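Local coordinates for protein beta-galactosidase (PDB 4MAD) that probably hydrolyses terminal non-reducing beta-D-galactose residues in beta-D-galactosides, as a family 35 glycoside hydrolase, at residues I351-A365 and Y514-T528. Numbering follows the deposited sequence.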
ATOM      1  N   ILE A 351      15.545 -18.520  -4.536  1.00 20.30           N
ATOM      2  CA  ILE A 351      16.012 -17.960  -3.286  1.00 20.67           C
ATOM      3  C   ILE A 351      15.564 -18.854  -2.153  1.00 22.47           C
ATOM      4  O   ILE A 351      14.429 -19.111  -1.984  1.00 23.28           O
ATOM      5  CB  ILE A 351      15.506 -16.548  -3.096  1.00 21.24           C
ATOM      6  CG1 ILE A 351      16.121 -15.656  -4.149  1.00 25.02           C
ATOM      7  CG2 ILE A 351      15.863 -16.046  -1.790  1.00 21.95           C
ATOM      8  CD1 ILE A 351      15.494 -14.338  -4.292  1.00 27.63           C
ATOM      9  N   PRO A 352      16.506 -19.337  -1.380  1.00 23.90           N
ATOM     10  CA  PRO A 352      16.163 -20.311  -0.373  1.00 22.98           C
ATOM     11  C   PRO A 352      15.206 -19.768   0.688  1.00 21.40           C
ATOM     12  O   PRO A 352      15.288 -18.651   1.032  1.00 22.10           O
ATOM     13  CB  PRO A 352      17.500 -20.623   0.263  1.00 22.31           C
ATOM     14  CG  PRO A 352      18.460 -20.371  -0.747  1.00 26.77           C
ATOM     15  CD  PRO A 352      17.956 -19.231  -1.544  1.00 24.61           C
ATOM     16  N   LYS A 353      14.314 -20.627   1.129  1.00 19.49           N
ATOM     17  CA  LYS A 353      13.441 -20.400   2.275  1.00 19.46           C
ATOM     18  C   LYS A 353      13.795 -21.377   3.401  1.00 19.82           C
ATOM     19  O   LYS A 353      14.018 -22.487   3.143  1.00 19.66           O
ATOM     20  CB  LYS A 353      11.999 -20.568   1.870  1.00 19.67           C
ATOM     21  CG  LYS A 353      11.448 -19.348   1.169  1.00 25.93           C
ATOM     22  CD  LYS A 353      11.035 -19.583  -0.190  1.00 38.82           C
ATOM     23  CE  LYS A 353      10.909 -18.271  -1.064  1.00 39.10           C
ATOM     24  NZ  LYS A 353      12.201 -17.477  -1.346  1.00 30.68           N
ATOM     25  N   ARG A 354      13.824 -20.916   4.643  1.00 18.24           N
ATOM     26  CA  ARG A 354      14.169 -21.744   5.793  1.00 16.13           C
ATOM     27  C   ARG A 354      13.170 -21.598   6.908  1.00 20.37           C
ATOM     28  O   ARG A 354      12.544 -20.577   7.014  1.00 19.98           O
ATOM     29  CB  ARG A 354      15.540 -21.386   6.307  1.00 15.87           C
ATOM     30  CG  ARG A 354      16.626 -21.650   5.311  1.00 17.11           C
ATOM     31  CD  ARG A 354      16.750 -23.114   5.060  1.00 27.05           C
ATOM     32  NE  ARG A 354      17.861 -23.447   4.191  1.00 26.51           N
ATOM     33  CZ  ARG A 354      17.725 -23.745   2.924  1.00 23.46           C
ATOM     34  NH1 ARG A 354      16.550 -23.761   2.402  1.00 22.73           N
ATOM     35  NH2 ARG A 354      18.777 -24.010   2.192  1.00 31.86           N
ATOM     36  N   LEU A 355      12.989 -22.629   7.699  1.00 20.09           N
ATOM     37  CA  LEU A 355      12.317 -22.500   8.971  1.00 23.58           C
ATOM     38  C   LEU A 355      13.379 -22.140   9.982  1.00 23.59           C
ATOM     39  O   LEU A 355      14.459 -22.596   9.870  1.00 24.83           O
ATOM     40  CB  LEU A 355      11.733 -23.789   9.486  1.00 27.24           C
ATOM     41  CG  LEU A 355      10.776 -24.690   8.807  1.00 32.17           C
ATOM     42  CD1 LEU A 355      11.515 -25.602   7.980  1.00 32.92           C
ATOM     43  CD2 LEU A 355      10.033 -25.422   9.794  1.00 35.02           C
ATOM     44  N   PHE A 356      13.043 -21.343  10.962  1.00 20.34           N
ATOM     45  CA  PHE A 356      13.953 -21.056  12.029  1.00 20.42           C
ATOM     46  C   PHE A 356      13.438 -21.461  13.398  1.00 22.07           C
ATOM     47  O   PHE A 356      14.105 -21.291  14.350  1.00 23.17           O
ATOM     48  CB  PHE A 356      14.379 -19.605  12.018  1.00 18.49           C
ATOM     49  CG  PHE A 356      15.310 -19.241  10.900  1.00 22.00           C
ATOM     50  CD1 PHE A 356      16.668 -19.414  11.023  1.00 26.43           C
ATOM     51  CD2 PHE A 356      14.857 -18.641   9.783  1.00 19.82           C
ATOM     52  CE1 PHE A 356      17.481 -19.047  10.046  1.00 23.86           C
ATOM     53  CE2 PHE A 356      15.688 -18.273   8.799  1.00 27.85           C
ATOM     54  CZ  PHE A 356      16.995 -18.467   8.923  1.00 22.83           C
ATOM     55  N   GLY A 357      12.228 -21.976  13.458  1.00 22.38           N
ATOM     56  CA  GLY A 357      11.709 -22.568  14.638  1.00 24.07           C
ATOM     57  C   GLY A 357      11.167 -21.580  15.640  1.00 24.33           C
ATOM     58  O   GLY A 357      10.989 -20.448  15.327  1.00 22.18           O
ATOM     59  N   LYS A 358      10.926 -22.038  16.847  1.00 22.33           N
ATOM     60  CA  LYS A 358      10.347 -21.186  17.842  1.00 23.84           C
ATOM     61  C   LYS A 358      11.269 -20.158  18.465  1.00 23.75           C
ATOM     62  O   LYS A 358      12.336 -20.457  18.846  1.00 22.00           O
ATOM     63  CB  LYS A 358       9.703 -22.001  18.930  1.00 25.51           C
ATOM     64  CG  LYS A 358       9.660 -21.287  20.192  1.00 27.24           C
ATOM     65  CD  LYS A 358       8.619 -21.800  21.118  1.00 41.12           C
ATOM     66  CE  LYS A 358       7.943 -23.068  20.666  1.00 44.66           C
ATOM     67  NZ  LYS A 358       7.421 -23.787  21.843  1.00 50.78           N
ATOM     68  N   VAL A 359      10.776 -18.936  18.594  1.00 20.64           N
ATOM     69  CA  VAL A 359      11.401 -17.868  19.385  1.00 21.01           C
ATOM     70  C   VAL A 359      10.558 -17.493  20.601  1.00 22.04           C
ATOM     71  O   VAL A 359       9.432 -17.079  20.471  1.00 24.72           O
ATOM     72  CB  VAL A 359      11.593 -16.592  18.582  1.00 19.88           C
ATOM     73  CG1 VAL A 359      12.076 -15.483  19.418  1.00 18.05           C
ATOM     74  CG2 VAL A 359      12.444 -16.802  17.443  1.00 23.84           C
ATOM     75  N   LYS A 360      11.114 -17.665  21.791  1.00 21.17           N
ATOM     76  CA  LYS A 360      10.407 -17.340  23.013  1.00 21.91           C
ATOM     77  C   LYS A 360      10.495 -15.871  23.372  1.00 21.26           C
ATOM     78  O   LYS A 360      11.515 -15.260  23.224  1.00 20.58           O
ATOM     79  CB  LYS A 360      10.917 -18.170  24.177  1.00 24.58           C
ATOM     80  CG  LYS A 360      10.982 -19.614  23.886  1.00 29.96           C
ATOM     81  CD  LYS A 360      11.278 -20.425  25.099  1.00 39.72           C
ATOM     82  CE  LYS A 360      12.381 -21.374  24.842  1.00 43.91           C
ATOM     83  NZ  LYS A 360      12.188 -21.875  23.504  1.00 50.08           N
ATOM     84  N   PHE A 361       9.421 -15.343  23.897  1.00 21.25           N
ATOM     85  CA  PHE A 361       9.478 -13.972  24.279  1.00 22.09           C
ATOM     86  C   PHE A 361       9.749 -13.945  25.775  1.00 21.63           C
ATOM     87  O   PHE A 361       8.918 -14.268  26.528  1.00 23.43           O
ATOM     88  CB  PHE A 361       8.190 -13.246  23.931  1.00 19.98           C
ATOM     89  CG  PHE A 361       7.961 -13.078  22.458  1.00 20.21           C
ATOM     90  CD1 PHE A 361       8.894 -12.538  21.647  1.00 18.16           C
ATOM     91  CD2 PHE A 361       6.809 -13.470  21.904  1.00 20.39           C
ATOM     92  CE1 PHE A 361       8.671 -12.422  20.339  1.00 21.89           C
ATOM     93  CE2 PHE A 361       6.593 -13.333  20.603  1.00 18.41           C
ATOM     94  CZ  PHE A 361       7.509 -12.819  19.828  1.00 24.44           C
ATOM     95  N   THR A 362      10.957 -13.544  26.154  1.00 20.67           N
ATOM     96  CA  THR A 362      11.344 -13.503  27.561  1.00 24.53           C
ATOM     97  C   THR A 362      11.150 -12.114  28.163  1.00 25.01           C
ATOM     98  O   THR A 362      11.079 -11.962  29.382  1.00 25.44           O
ATOM     99  CB  THR A 362      12.810 -13.935  27.755  1.00 22.31           C
ATOM    100  OG1 THR A 362      13.679 -12.968  27.153  1.00 25.81           O
ATOM    101  CG2 THR A 362      13.053 -15.295  27.120  1.00 26.55           C
ATOM    102  N   GLU A 363      11.066 -11.104  27.304  1.00 24.35           N
ATOM    103  CA  GLU A 363      10.893  -9.729  27.757  1.00 23.48           C
ATOM    104  C   GLU A 363       9.579  -9.136  27.257  1.00 21.63           C
ATOM    105  O   GLU A 363       9.111  -9.469  26.169  1.00 18.84           O
ATOM    106  CB  GLU A 363      12.068  -8.863  27.297  1.00 20.00           C
ATOM    107  CG  GLU A 363      13.424  -9.535  27.431  1.00 20.00           C
ATOM    108  CD  GLU A 363      14.573  -8.547  27.380  1.00 20.00           C
ATOM    109  OE1 GLU A 363      14.901  -7.960  28.433  1.00 20.00           O
ATOM    110  OE2 GLU A 363      15.147  -8.355  26.287  1.00 20.00           O
ATOM    111  N   HIS A 364       8.990  -8.257  28.061  1.00 20.27           N
ATOM    112  CA  HIS A 364       7.759  -7.621  27.704  1.00 19.39           C
ATOM    113  C   HIS A 364       7.648  -6.150  28.210  1.00 22.29           C
ATOM    114  O   HIS A 364       8.201  -5.771  29.198  1.00 18.91           O
ATOM    115  CB  HIS A 364       6.599  -8.389  28.277  1.00 20.31           C
ATOM    116  CG  HIS A 364       6.771  -9.867  28.304  1.00 21.81           C
ATOM    117  ND1 HIS A 364       6.380 -10.669  27.269  1.00 21.74           N
ATOM    118  CD2 HIS A 364       7.187 -10.696  29.280  1.00 21.75           C
ATOM    119  CE1 HIS A 364       6.602 -11.925  27.580  1.00 26.44           C
ATOM    120  NE2 HIS A 364       7.105 -11.969  28.793  1.00 23.38           N
ATOM    121  N   ALA A 365       6.917  -5.336  27.484  1.00 20.59           N
ATOM    122  CA  ALA A 365       6.642  -3.996  27.933  1.00 21.45           C
ATOM    123  C   ALA A 365       5.266  -3.541  27.517  1.00 19.98           C
ATOM    124  O   ALA A 365       4.930  -3.620  26.390  1.00 18.85           O
ATOM    125  CB  ALA A 365       7.646  -3.077  27.440  1.00 20.13           C
ATOM    126  N   TYR A 514       1.008  -4.927  24.476  1.00 17.46           N
ATOM    127  CA  TYR A 514       2.342  -5.108  24.971  1.00 17.43           C
ATOM    128  C   TYR A 514       3.312  -5.393  23.853  1.00 16.68           C
ATOM    129  O   TYR A 514       2.982  -6.063  22.943  1.00 18.78           O
ATOM    130  CB  TYR A 514       2.405  -6.253  25.943  1.00 17.53           C
ATOM    131  CG  TYR A 514       2.037  -5.932  27.336  1.00 19.47           C
ATOM    132  CD1 TYR A 514       2.993  -5.770  28.315  1.00 21.65           C
ATOM    133  CD2 TYR A 514       0.728  -5.803  27.695  1.00 21.96           C
ATOM    134  CE1 TYR A 514       2.637  -5.503  29.591  1.00 24.65           C
ATOM    135  CE2 TYR A 514       0.375  -5.526  28.952  1.00 25.10           C
ATOM    136  CZ  TYR A 514       1.309  -5.383  29.901  1.00 28.00           C
ATOM    137  OH  TYR A 514       0.924  -5.083  31.160  1.00 27.17           O
ATOM    138  N   PHE A 515       4.511  -4.866  23.975  1.00 15.47           N
ATOM    139  CA  PHE A 515       5.632  -5.261  23.190  1.00 14.55           C
ATOM    140  C   PHE A 515       6.267  -6.539  23.773  1.00 16.43           C
ATOM    141  O   PHE A 515       6.468  -6.632  24.939  1.00 19.61           O
ATOM    142  CB  PHE A 515       6.664  -4.162  23.142  1.00 15.32           C
ATOM    143  CG  PHE A 515       6.187  -2.904  22.472  1.00 16.97           C
ATOM    144  CD1 PHE A 515       6.282  -2.739  21.134  1.00 19.23           C
ATOM    145  CD2 PHE A 515       5.647  -1.881  23.204  1.00 18.22           C
ATOM    146  CE1 PHE A 515       5.873  -1.619  20.547  1.00 20.22           C
ATOM    147  CE2 PHE A 515       5.250  -0.769  22.607  1.00 17.50           C
ATOM    148  CZ  PHE A 515       5.351  -0.637  21.282  1.00 21.37           C
ATOM    149  N   HIS A 516       6.580  -7.488  22.958  1.00 16.22           N
ATOM    150  CA  HIS A 516       7.146  -8.698  23.428  1.00 15.68           C
ATOM    151  C   HIS A 516       8.474  -8.828  22.713  1.00 16.96           C
ATOM    152  O   HIS A 516       8.509  -8.674  21.545  1.00 20.43           O
ATOM    153  CB  HIS A 516       6.275  -9.819  23.006  1.00 17.80           C
ATOM    154  CG  HIS A 516       4.949  -9.830  23.666  1.00 17.20           C
ATOM    155  ND1 HIS A 516       4.783 -10.165  24.974  1.00 22.33           N
ATOM    156  CD2 HIS A 516       3.720  -9.550  23.198  1.00 22.03           C
ATOM    157  CE1 HIS A 516       3.506 -10.108  25.281  1.00 20.01           C
ATOM    158  NE2 HIS A 516       2.841  -9.720  24.225  1.00 18.07           N
ATOM    159  N   LYS A 517       9.550  -9.121  23.414  1.00 17.20           N
ATOM    160  CA  LYS A 517      10.859  -9.153  22.795  1.00 14.49           C
ATOM    161  C   LYS A 517      11.559 -10.480  22.900  1.00 16.03           C
ATOM    162  O   LYS A 517      11.588 -11.050  23.911  1.00 13.81           O
ATOM    163  CB  LYS A 517      11.768  -8.096  23.351  1.00 17.76           C
ATOM    164  CG  LYS A 517      13.059  -8.031  22.647  1.00 19.60           C
ATOM    165  CD  LYS A 517      14.005  -7.203  23.367  1.00 32.16           C
ATOM    166  CE  LYS A 517      14.651  -6.295  22.462  1.00 43.41           C
ATOM    167  NZ  LYS A 517      16.007  -6.747  22.226  1.00 46.41           N
ATOM    168  N   GLY A 518      12.094 -10.920  21.774  1.00 19.25           N
ATOM    169  CA  GLY A 518      12.746 -12.191  21.658  1.00 22.26           C
ATOM    170  C   GLY A 518      13.966 -12.148  20.750  1.00 19.17           C
ATOM    171  O   GLY A 518      14.130 -11.244  20.022  1.00 20.16           O
ATOM    172  N   ILE A 519      14.788 -13.173  20.818  1.00 20.66           N
ATOM    173  CA  ILE A 519      15.975 -13.266  20.004  1.00 22.34           C
ATOM    174  C   ILE A 519      15.936 -14.492  19.080  1.00 23.20           C
ATOM    175  O   ILE A 519      15.683 -15.552  19.527  1.00 22.49           O
ATOM    176  CB  ILE A 519      17.214 -13.361  20.890  1.00 25.58           C
ATOM    177  CG1 ILE A 519      17.267 -12.184  21.842  1.00 30.14           C
ATOM    178  CG2 ILE A 519      18.430 -13.337  20.104  1.00 25.46           C
ATOM    179  CD1 ILE A 519      17.756 -11.014  21.210  1.00 37.73           C
ATOM    180  N   LEU A 520      16.203 -14.299  17.800  1.00 23.58           N
ATOM    181  CA  LEU A 520      16.293 -15.363  16.844  1.00 20.59           C
ATOM    182  C   LEU A 520      17.749 -15.498  16.498  1.00 23.16           C
ATOM    183  O   LEU A 520      18.357 -14.567  16.138  1.00 21.36           O
ATOM    184  CB  LEU A 520      15.552 -15.013  15.600  1.00 23.04           C
ATOM    185  CG  LEU A 520      15.647 -15.975  14.424  1.00 24.32           C
ATOM    186  CD1 LEU A 520      15.192 -17.258  14.814  1.00 22.95           C
ATOM    187  CD2 LEU A 520      14.934 -15.515  13.231  1.00 26.30           C
ATOM    188  N   THR A 521      18.253 -16.713  16.626  1.00 24.14           N
ATOM    189  CA  THR A 521      19.613 -16.998  16.262  1.00 25.15           C
ATOM    190  C   THR A 521      19.634 -17.685  14.919  1.00 22.77           C
ATOM    191  O   THR A 521      18.975 -18.646  14.727  1.00 23.25           O
ATOM    192  CB  THR A 521      20.295 -17.892  17.290  1.00 27.34           C
ATOM    193  OG1 THR A 521      20.295 -17.256  18.550  1.00 28.87           O
ATOM    194  CG2 THR A 521      21.691 -18.060  16.902  1.00 31.68           C
ATOM    195  N   VAL A 522      20.420 -17.128  14.022  1.00 24.33           N
ATOM    196  CA  VAL A 522      20.424 -17.464  12.637  1.00 24.34           C
ATOM    197  C   VAL A 522      21.843 -17.848  12.226  1.00 28.43           C
ATOM    198  O   VAL A 522      22.738 -17.082  12.427  1.00 25.97           O
ATOM    199  CB  VAL A 522      19.976 -16.245  11.858  1.00 25.40           C
ATOM    200  CG1 VAL A 522      20.422 -16.262  10.468  1.00 23.76           C
ATOM    201  CG2 VAL A 522      18.486 -16.046  12.014  1.00 26.37           C
ATOM    202  N   ASP A 523      21.981 -19.056  11.705  1.00 28.59           N
ATOM    203  CA  ASP A 523      23.208 -19.501  11.133  1.00 33.05           C
ATOM    204  C   ASP A 523      23.580 -18.800   9.839  1.00 34.29           C
ATOM    205  O   ASP A 523      24.662 -18.338   9.671  1.00 33.13           O
ATOM    206  CB  ASP A 523      23.201 -21.038  10.954  1.00 34.02           C
ATOM    207  CG  ASP A 523      21.793 -21.637  10.594  1.00 40.13           C
ATOM    208  OD1 ASP A 523      20.968 -20.968   9.977  1.00 31.20           O
ATOM    209  OD2 ASP A 523      21.551 -22.810  10.921  1.00 42.92           O
ATOM    210  N   LYS A 524      22.632 -18.751   8.920  1.00 33.16           N
ATOM    211  CA  LYS A 524      22.764 -18.002   7.693  1.00 32.21           C
ATOM    212  C   LYS A 524      21.417 -17.388   7.328  1.00 28.47           C
ATOM    213  O   LYS A 524      20.461 -18.067   7.334  1.00 29.67           O
ATOM    214  CB  LYS A 524      23.141 -18.958   6.603  1.00 35.22           C
ATOM    215  CG  LYS A 524      23.316 -18.349   5.275  1.00 36.86           C
ATOM    216  CD  LYS A 524      23.457 -19.436   4.297  1.00 41.43           C
ATOM    217  CE  LYS A 524      23.899 -18.936   2.990  1.00 42.82           C
ATOM    218  NZ  LYS A 524      24.048 -20.067   2.125  1.00 46.64           N
ATOM    219  N   ALA A 525      21.374 -16.127   6.992  1.00 25.71           N
ATOM    220  CA  ALA A 525      20.113 -15.491   6.675  1.00 25.06           C
ATOM    221  C   ALA A 525      19.422 -16.132   5.461  1.00 22.59           C
ATOM    222  O   ALA A 525      20.062 -16.437   4.514  1.00 23.88           O
ATOM    223  CB  ALA A 525      20.336 -14.109   6.428  1.00 25.01           C
ATOM    224  N   ALA A 526      18.126 -16.350   5.538  1.00 20.87           N
ATOM    225  CA  ALA A 526      17.387 -16.881   4.416  1.00 20.22           C
ATOM    226  C   ALA A 526      15.950 -16.357   4.528  1.00 19.41           C
ATOM    227  O   ALA A 526      15.572 -15.955   5.567  1.00 21.86           O
ATOM    228  CB  ALA A 526      17.370 -18.318   4.457  1.00 21.00           C
ATOM    229  N   ASP A 527      15.176 -16.380   3.463  1.00 18.95           N
ATOM    230  CA  ASP A 527      13.812 -15.910   3.542  1.00 19.66           C
ATOM    231  C   ASP A 527      13.051 -16.804   4.475  1.00 19.33           C
ATOM    232  O   ASP A 527      13.331 -17.915   4.591  1.00 19.29           O
ATOM    233  CB  ASP A 527      13.113 -15.923   2.193  1.00 19.37           C
ATOM    234  CG  ASP A 527      13.565 -14.842   1.258  1.00 24.08           C
ATOM    235  OD1 ASP A 527      14.303 -13.957   1.632  1.00 22.48           O
ATOM    236  OD2 ASP A 527      13.165 -14.929   0.123  1.00 21.46           O
ATOM    237  N   THR A 528      12.098 -16.241   5.171  1.00 17.85           N
ATOM    238  CA  THR A 528      11.335 -16.979   6.135  1.00 17.09           C
ATOM    239  C   THR A 528       9.999 -16.310   6.421  1.00 16.17           C
ATOM    240  O   THR A 528       9.773 -15.242   5.962  1.00 15.87           O
ATOM    241  CB  THR A 528      12.109 -17.227   7.453  1.00 14.22           C
ATOM    242  OG1 THR A 528      11.419 -18.135   8.274  1.00 17.34           O
ATOM    243  CG2 THR A 528      12.297 -15.964   8.188  1.00 18.27           C
TER
HETATM  244  O   HOH W   1      17.377 -17.019   1.190  1.00 25.53           O
HETATM  245  O   HOH W   2      14.325 -15.157  22.881  1.00 27.50           O
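Asp527 is gripped at both carboxylate oxygens: OD2 takes a salt bridge from Lys353 NZ at 3.1 Å, on its anti side and somewhat out of the carboxylate plane, while OD1 is hydrogen-bonded by Tyr47 OH and Ala563 N. Lysine suits this place because its chain, bent at chi2 (118°) and chi4, folds back until NZ also reaches Ile351 O at 2.8 Å, from above the carbonyl plane. Replacing Lys353 by alanine removes the amine, which would probably leave OD2 without its counter-charge and Ile351 O without this donor. Next to it the backbones bridge, Arg354 N giving a nearly straight bond to Asp527 O, and a water links Pro352 O to Asp527 N.

Farther along, Phe356 packs its ring against the end of strand 514-522 and the loop that follows. Lys524 O and Ala526 O lie at its ring edge, where polarised C-H groups suit carbonyls, and Val522 CG2 meets CE1 obliquely at 3.7 Å. Leu520 CD1 touches both Phe356 CB and Val359 CG2. Glycine suits position 518, since a CB on this backbone would come too close to Val359 CG1, Lys360 O and Phe361 CD1. A second water joins Lys360 O to Ile519 N where the strands stand apart.

Beyond it, His516 CB sits over one face of Phe361, a CH-pi contact. The rings of His364 and His516 meet rim to rim, planes at 86°, their ND1 atoms 2.8 Å apart in a hydrogen bond that either may donate; His581 holds His516 NE2. Antiparallel pairing of Glu363 to Ala365 with Lys517 to Phe515 joins the two as neighbouring strands of one antiparallel sheet, part of the galactose-binding-like domain. The chemistry thus changes along the ribbon: an ion pair toward Tyr47 of the barrel domain, mostly apolar packing with one bridging water in the middle, and at the far end a histidine pair in which probably just one ND1 carries the shared proton, the other accepting it.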